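Local coordinates for protein aspartate Carbamoyltransferase Regulatory Chain (Moritella profunda, PDB 2BE7) that probably serves as the regulatory subunit of aspartate carbamoyltransferase, pairing an allosteric domain with a zinc-binding domain that packs against another protein chain of the assembly, at residues F106-N110 against F144-T150; V120-F124 against K136-C140. All blocks are in the same frame, centred on the assembly; numbering follows the deposited sequence.

Contact 1 of 2, residues F106-N110 against F144-T150; sequences FPCPN and FSKDIVT. With ZN (zinc ion), chain J.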
loop_
_atom_site.group_PDB
_atom_site.type_symbol
_atom_site.label_atom_id
_atom_site.label_comp_id
_atom_site.label_asym_id
_atom_site.label_seq_id
_atom_site.Cartn_x
_atom_site.Cartn_y
_atom_site.Cartn_z
ATOM N N PHE D 106 32.775 0.368 -21.577
ATOM C CA PHE D 106 31.345 0.406 -21.934
ATOM C C PHE D 106 30.430 0.014 -20.777
ATOM O O PHE D 106 30.761 -0.863 -19.985
ATOM C CB PHE D 106 31.061 -0.544 -23.100
ATOM C CG PHE D 106 31.951 -0.321 -24.310
ATOM C CD1 PHE D 106 32.956 -1.231 -24.627
ATOM C CD2 PHE D 106 31.773 0.793 -25.130
ATOM C CE1 PHE D 106 33.761 -1.035 -25.730
ATOM C CE2 PHE D 106 32.575 1.002 -26.222
ATOM C CZ PHE D 106 33.572 0.085 -26.531
ATOM N N PRO D 107 29.250 0.644 -20.700
ATOM C CA PRO D 107 28.289 0.232 -19.714
ATOM C C PRO D 107 27.547 -0.978 -20.257
ATOM O O PRO D 107 27.448 -1.141 -21.461
ATOM C CB PRO D 107 27.363 1.445 -19.613
ATOM C CG PRO D 107 27.326 1.977 -20.975
ATOM C CD PRO D 107 28.707 1.719 -21.551
ATOM N N CYS D 108 27.040 -1.821 -19.377
ATOM C CA CYS D 108 26.243 -2.980 -19.785
ATOM C C CYS D 108 24.910 -2.571 -20.434
ATOM O O CYS D 108 24.179 -1.735 -19.894
ATOM C CB CYS D 108 25.967 -3.849 -18.566
ATOM S SG CYS D 108 25.264 -5.401 -18.961
ATOM N N PRO D 109 24.608 -3.123 -21.617
ATOM C CA PRO D 109 23.291 -2.870 -22.211
ATOM C C PRO D 109 22.097 -3.352 -21.385
ATOM O O PRO D 109 20.985 -2.883 -21.640
ATOM C CB PRO D 109 23.349 -3.620 -23.542
ATOM C CG PRO D 109 24.795 -3.775 -23.827
ATOM C CD PRO D 109 25.465 -3.923 -22.507
ATOM N N ASN D 110 22.322 -4.276 -20.437
ATOM C CA ASN D 110 21.257 -4.798 -19.553
ATOM C C ASN D 110 20.924 -3.780 -18.469
ATOM O O ASN D 110 21.760 -3.527 -17.612
ATOM C CB ASN D 110 21.690 -6.147 -18.940
ATOM C CG ASN D 110 20.790 -6.625 -17.757
ATOM O OD1 ASN D 110 19.690 -6.121 -17.534
ATOM N ND2 ASN D 110 21.290 -7.614 -17.000
ATOM N N PHE D 144 25.955 -9.694 -25.527
ATOM C CA PHE D 144 25.507 -8.684 -26.495
ATOM C C PHE D 144 26.460 -8.553 -27.664
ATOM O O PHE D 144 27.672 -8.631 -27.498
ATOM C CB PHE D 144 25.403 -7.317 -25.826
ATOM C CG PHE D 144 24.445 -7.279 -24.695
ATOM C CD1 PHE D 144 24.901 -7.322 -23.383
ATOM C CD2 PHE D 144 23.078 -7.204 -24.939
ATOM C CE1 PHE D 144 24.005 -7.277 -22.321
ATOM C CE2 PHE D 144 22.177 -7.165 -23.894
ATOM C CZ PHE D 144 22.638 -7.201 -22.576
ATOM N N SER D 145 25.909 -8.302 -28.842
ATOM C CA SER D 145 26.720 -8.109 -30.047
ATOM C C SER D 145 27.453 -6.763 -30.006
ATOM O O SER D 145 26.835 -5.733 -29.734
ATOM C CB SER D 145 25.830 -8.183 -31.280
ATOM O OG SER D 145 24.617 -7.506 -31.031
ATOM N N LYS D 146 28.761 -6.786 -30.285
ATOM C CA LYS D 146 29.623 -5.597 -30.183
ATOM C C LYS D 146 28.858 -4.312 -30.499
ATOM O O LYS D 146 28.815 -3.401 -29.676
ATOM C CB LYS D 146 30.853 -5.722 -31.094
ATOM N N ASP D 147 28.226 -4.274 -31.674
ATOM C CA ASP D 147 27.477 -3.101 -32.143
ATOM C C ASP D 147 26.479 -2.583 -31.109
ATOM O O ASP D 147 26.442 -1.392 -30.835
ATOM C CB ASP D 147 26.741 -3.411 -33.454
ATOM C CG ASP D 147 27.681 -3.511 -34.662
ATOM O OD1 ASP D 147 28.893 -3.239 -34.529
ATOM O OD2 ASP D 147 27.198 -3.867 -35.760
ATOM N N ILE D 148 25.685 -3.475 -30.528
ATOM C CA ILE D 148 24.719 -3.082 -29.499
ATOM C C ILE D 148 25.427 -2.368 -28.350
ATOM O O ILE D 148 24.929 -1.373 -27.847
ATOM C CB ILE D 148 23.924 -4.299 -28.951
ATOM C CG1 ILE D 148 22.745 -4.654 -29.860
ATOM C CG2 ILE D 148 23.352 -4.017 -27.564
ATOM C CD1 ILE D 148 23.085 -4.793 -31.348
ATOM N N VAL D 149 26.591 -2.873 -27.952
ATOM C CA VAL D 149 27.363 -2.296 -26.851
ATOM C C VAL D 149 28.132 -1.034 -27.268
ATOM O O VAL D 149 28.354 -0.140 -26.469
ATOM C CB VAL D 149 28.371 -3.321 -26.291
ATOM C CG1 VAL D 149 29.187 -2.730 -25.132
ATOM C CG2 VAL D 149 27.663 -4.559 -25.815
ATOM N N THR D 150 28.548 -0.976 -28.519
ATOM C CA THR D 150 29.328 0.140 -29.045
ATOM C C THR D 150 28.561 1.466 -29.088
ATOM O O THR D 150 29.124 2.501 -28.747
ATOM C CB THR D 150 29.823 -0.222 -30.452
ATOM O OG1 THR D 150 30.813 -1.244 -30.330
ATOM C CG2 THR D 150 30.410 0.981 -31.211
HETATM ZN ZN ZN J . 25.735 -6.683 -17.225
#

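Contact 2 of 2, residues V120-F124 against K136-C140; sequences VTSSF and KCKYC. With ZN (zinc ion), chain J.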
loop_
_atom_site.group_PDB
_atom_site.type_symbol
_atom_site.label_atom_id
_atom_site.label_comp_id
_atom_site.label_asym_id
_atom_site.label_seq_id
_atom_site.Cartn_x
_atom_site.Cartn_y
_atom_site.Cartn_z
ATOM N N VAL D 120 31.711 -0.528 -9.321
ATOM C CA VAL D 120 32.461 -1.593 -9.997
ATOM C C VAL D 120 32.834 -1.152 -11.414
ATOM O O VAL D 120 32.110 -0.397 -12.057
ATOM C CB VAL D 120 31.700 -2.953 -10.037
ATOM C CG1 VAL D 120 31.603 -3.527 -8.637
ATOM C CG2 VAL D 120 30.325 -2.815 -10.658
ATOM N N THR D 121 33.988 -1.620 -11.870
ATOM C CA THR D 121 34.453 -1.404 -13.237
ATOM C C THR D 121 33.724 -2.351 -14.195
ATOM O O THR D 121 33.630 -3.549 -13.931
ATOM C CB THR D 121 35.990 -1.600 -13.296
ATOM O OG1 THR D 121 36.612 -0.314 -13.373
ATOM C CG2 THR D 121 36.437 -2.446 -14.485
ATOM N N SER D 122 33.216 -1.825 -15.307
ATOM C CA SER D 122 32.491 -2.674 -16.266
ATOM C C SER D 122 33.453 -3.653 -16.933
ATOM O O SER D 122 34.635 -3.336 -17.139
ATOM C CB SER D 122 31.775 -1.840 -17.324
ATOM O OG SER D 122 32.704 -1.264 -18.219
ATOM N N SER D 123 32.941 -4.831 -17.276
ATOM C CA SER D 123 33.796 -5.917 -17.754
ATOM C C SER D 123 33.064 -6.924 -18.628
ATOM O O SER D 123 32.142 -7.611 -18.166
ATOM C CB SER D 123 34.427 -6.653 -16.574
ATOM O OG SER D 123 35.268 -7.700 -17.033
ATOM N N PHE D 124 33.504 -7.015 -19.882
ATOM C CA PHE D 124 32.939 -7.946 -20.858
ATOM C C PHE D 124 34.025 -8.841 -21.397
ATOM O O PHE D 124 35.151 -8.393 -21.573
ATOM C CB PHE D 124 32.338 -7.193 -22.035
ATOM C CG PHE D 124 31.358 -6.146 -21.640
ATOM C CD1 PHE D 124 31.795 -4.871 -21.309
ATOM C CD2 PHE D 124 30.001 -6.421 -21.605
ATOM C CE1 PHE D 124 30.902 -3.894 -20.944
ATOM C CE2 PHE D 124 29.100 -5.441 -21.242
ATOM C CZ PHE D 124 29.555 -4.172 -20.909
ATOM N N LYS D 136 30.118 -10.715 -23.602
ATOM C CA LYS D 136 29.416 -11.293 -22.462
ATOM C C LYS D 136 29.864 -10.583 -21.196
ATOM O O LYS D 136 31.049 -10.565 -20.864
ATOM C CB LYS D 136 29.665 -12.797 -22.342
ATOM C CG LYS D 136 28.814 -13.457 -21.265
ATOM C CD LYS D 136 29.185 -14.904 -21.083
ATOM C CE LYS D 136 28.868 -15.392 -19.696
ATOM N NZ LYS D 136 29.394 -16.771 -19.514
ATOM N N CYS D 137 28.894 -10.017 -20.494
ATOM C CA CYS D 137 29.136 -9.228 -19.292
ATOM C C CYS D 137 29.568 -10.082 -18.096
ATOM O O CYS D 137 28.913 -11.053 -17.739
ATOM C CB CYS D 137 27.869 -8.463 -18.941
ATOM S SG CYS D 137 27.907 -7.682 -17.365
ATOM N N LYS D 138 30.681 -9.700 -17.487
ATOM C CA LYS D 138 31.223 -10.390 -16.314
ATOM C C LYS D 138 30.212 -10.498 -15.159
ATOM O O LYS D 138 30.142 -11.513 -14.489
ATOM C CB LYS D 138 32.473 -9.646 -15.854
ATOM C CG LYS D 138 33.134 -10.131 -14.575
ATOM C CD LYS D 138 34.070 -9.025 -14.042
ATOM C CE LYS D 138 34.746 -9.382 -12.733
ATOM N NZ LYS D 138 34.598 -8.238 -11.800
ATOM N N TYR D 139 29.432 -9.451 -14.939
ATOM C CA TYR D 139 28.473 -9.445 -13.846
ATOM C C TYR D 139 27.152 -10.159 -14.208
ATOM O O TYR D 139 26.949 -11.280 -13.772
ATOM C CB TYR D 139 28.261 -8.011 -13.333
ATOM C CG TYR D 139 29.502 -7.464 -12.682
ATOM C CD1 TYR D 139 29.756 -7.708 -11.347
ATOM C CD2 TYR D 139 30.438 -6.749 -13.407
ATOM C CE1 TYR D 139 30.900 -7.231 -10.734
ATOM C CE2 TYR D 139 31.587 -6.275 -12.810
ATOM C CZ TYR D 139 31.813 -6.520 -11.467
ATOM O OH TYR D 139 32.952 -6.075 -10.835
ATOM N N CYS D 140 26.290 -9.549 -15.019
ATOM C CA CYS D 140 24.990 -10.163 -15.353
ATOM C C CYS D 140 25.031 -11.410 -16.237
ATOM O O CYS D 140 24.003 -12.074 -16.412
ATOM C CB CYS D 140 24.055 -9.155 -16.019
ATOM S SG CYS D 140 24.556 -8.619 -17.637
HETATM ZN ZN ZN J . 25.735 -6.683 -17.225
#

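Contact 1 of 2, residues F106-N110 against F144-T150
Pro-109 lies flat on the ring of Phe-144 in an apolar contact that joins the first zinc-ligand loop of the metal-binding domain to one edge strand, 143-145, and to the C-terminal helix 146-150. It is a proline CH-pi contact: Pro-109 CB stands 3.6 Å from the centroid of the Phe-144 ring, 6° off the normal and so almost over its centre, while Pro-109 CG and CD spread toward the CD1 side of the same face. Phe-144 CG, beside its own backbone N and anti to the carbonyl carbon (chi1 -60°), places the ring under the proline. The outer corner of the pyrrolidine ring then reaches the helix, with Pro-109 CG 3.6 Å from Val-149 CG2 and a looser touch on Ile-148 CG2.

Val-149 uses its two methyls separately. CG2 goes to the proline, whereas CG1, anti to the backbone N (chi1 -180°), packs 3.5 Å from Phe-106 CB at the start of the segment. One helix residue thus touches both Phe-106 and Pro-109. No hydrogen bond crosses between the segments. Between these two residues Cys-108 binds zinc, with Cys-113, Cys-137 and Cys-140 completing the site. Cys-108 SG lies obliquely to the Phe-144 ring, 4.0 Å from Phe-144 CE1; the same sulfur accepts the backbone N-H of Asn-110 at 3.5 Å from N to SG.

Contact 2 of 2, residues V120-F124 against K136-C140
Ser-123 and Lys-138 supply the one hydrogen bond between the segments, where strand 124-129 begins and strand 132-137 ends. The Lys-138 N-H points almost straight at Ser-123 O, 2.6 Å from N to O with an N-H...O angle of 169°. Next to it Phe-124 and Cys-137 form an antiparallel non-hydrogen-bonded pair, and Phe-124 CA adds a CA-H...O contact to Lys-136 O at 3.2 Å.

Side-chain packing lies at both ends. Phe-124 turns CD2 toward the Cys-137 backbone, 3.7 Å from Cys-137 CA, and the ring stands obliquely to the cysteine sulfur. At the far end Val-120 CG2 sits over one face of the Tyr-139 ring, offset toward the rim, and Val-120 CB is 3.5 Å from Tyr-139 OH. The carbonyl oxygen of Thr-121 lies near the ring plane at the Tyr-139 edge, by CE2. Between these ends the Lys-138 chain passes alongside Ser-123, with Lys-138 CD 3.5 Å from Ser-123 OG.

The polar ends reach outward. Lys-138 NZ makes a salt bridge to an acidic side chain of another protein chain, Tyr-139 OH hydrogen-bonds an acidic side chain there too, and the two ends share a weak hydrogen bond, Lys-138 NZ to Tyr-139 OH. Replacing Tyr-139 by an alanine removes the ring and hydroxyl, and would probably leave Val-120 without its apolar partner and the acidic side chain without that hydrogen bond.

Cys-137 SG and Cys-140 SG both bind zinc, at 2.4 Å and 2.3 Å from the metal: the CxxC half of a four-cysteine zinc site, set at a strand end.

How the contacts relate
Following the chain from its N terminus, the five-stranded sheet of the allosteric region comes first, then strand 101-102 leads into 106-110, the opening segment of contact 1. The chain next passes Cys-113 and reaches 120-124, which meets 136-140 at the open end of the hairpin of strands 124-129 and 132-137, closing contact 2. Only afterwards does 144-150 return to 106-110, so the shorter loop of contact 2 lies wholly within the longer one of contact 1. The two meet at the zinc, which Cys-108 shares with Cys-137 and Cys-140, and at a probable hydrogen bond between Phe-106 O and Ser-122 OG. Together they tie the cysteine loops to the four-stranded sheet and the terminal helix.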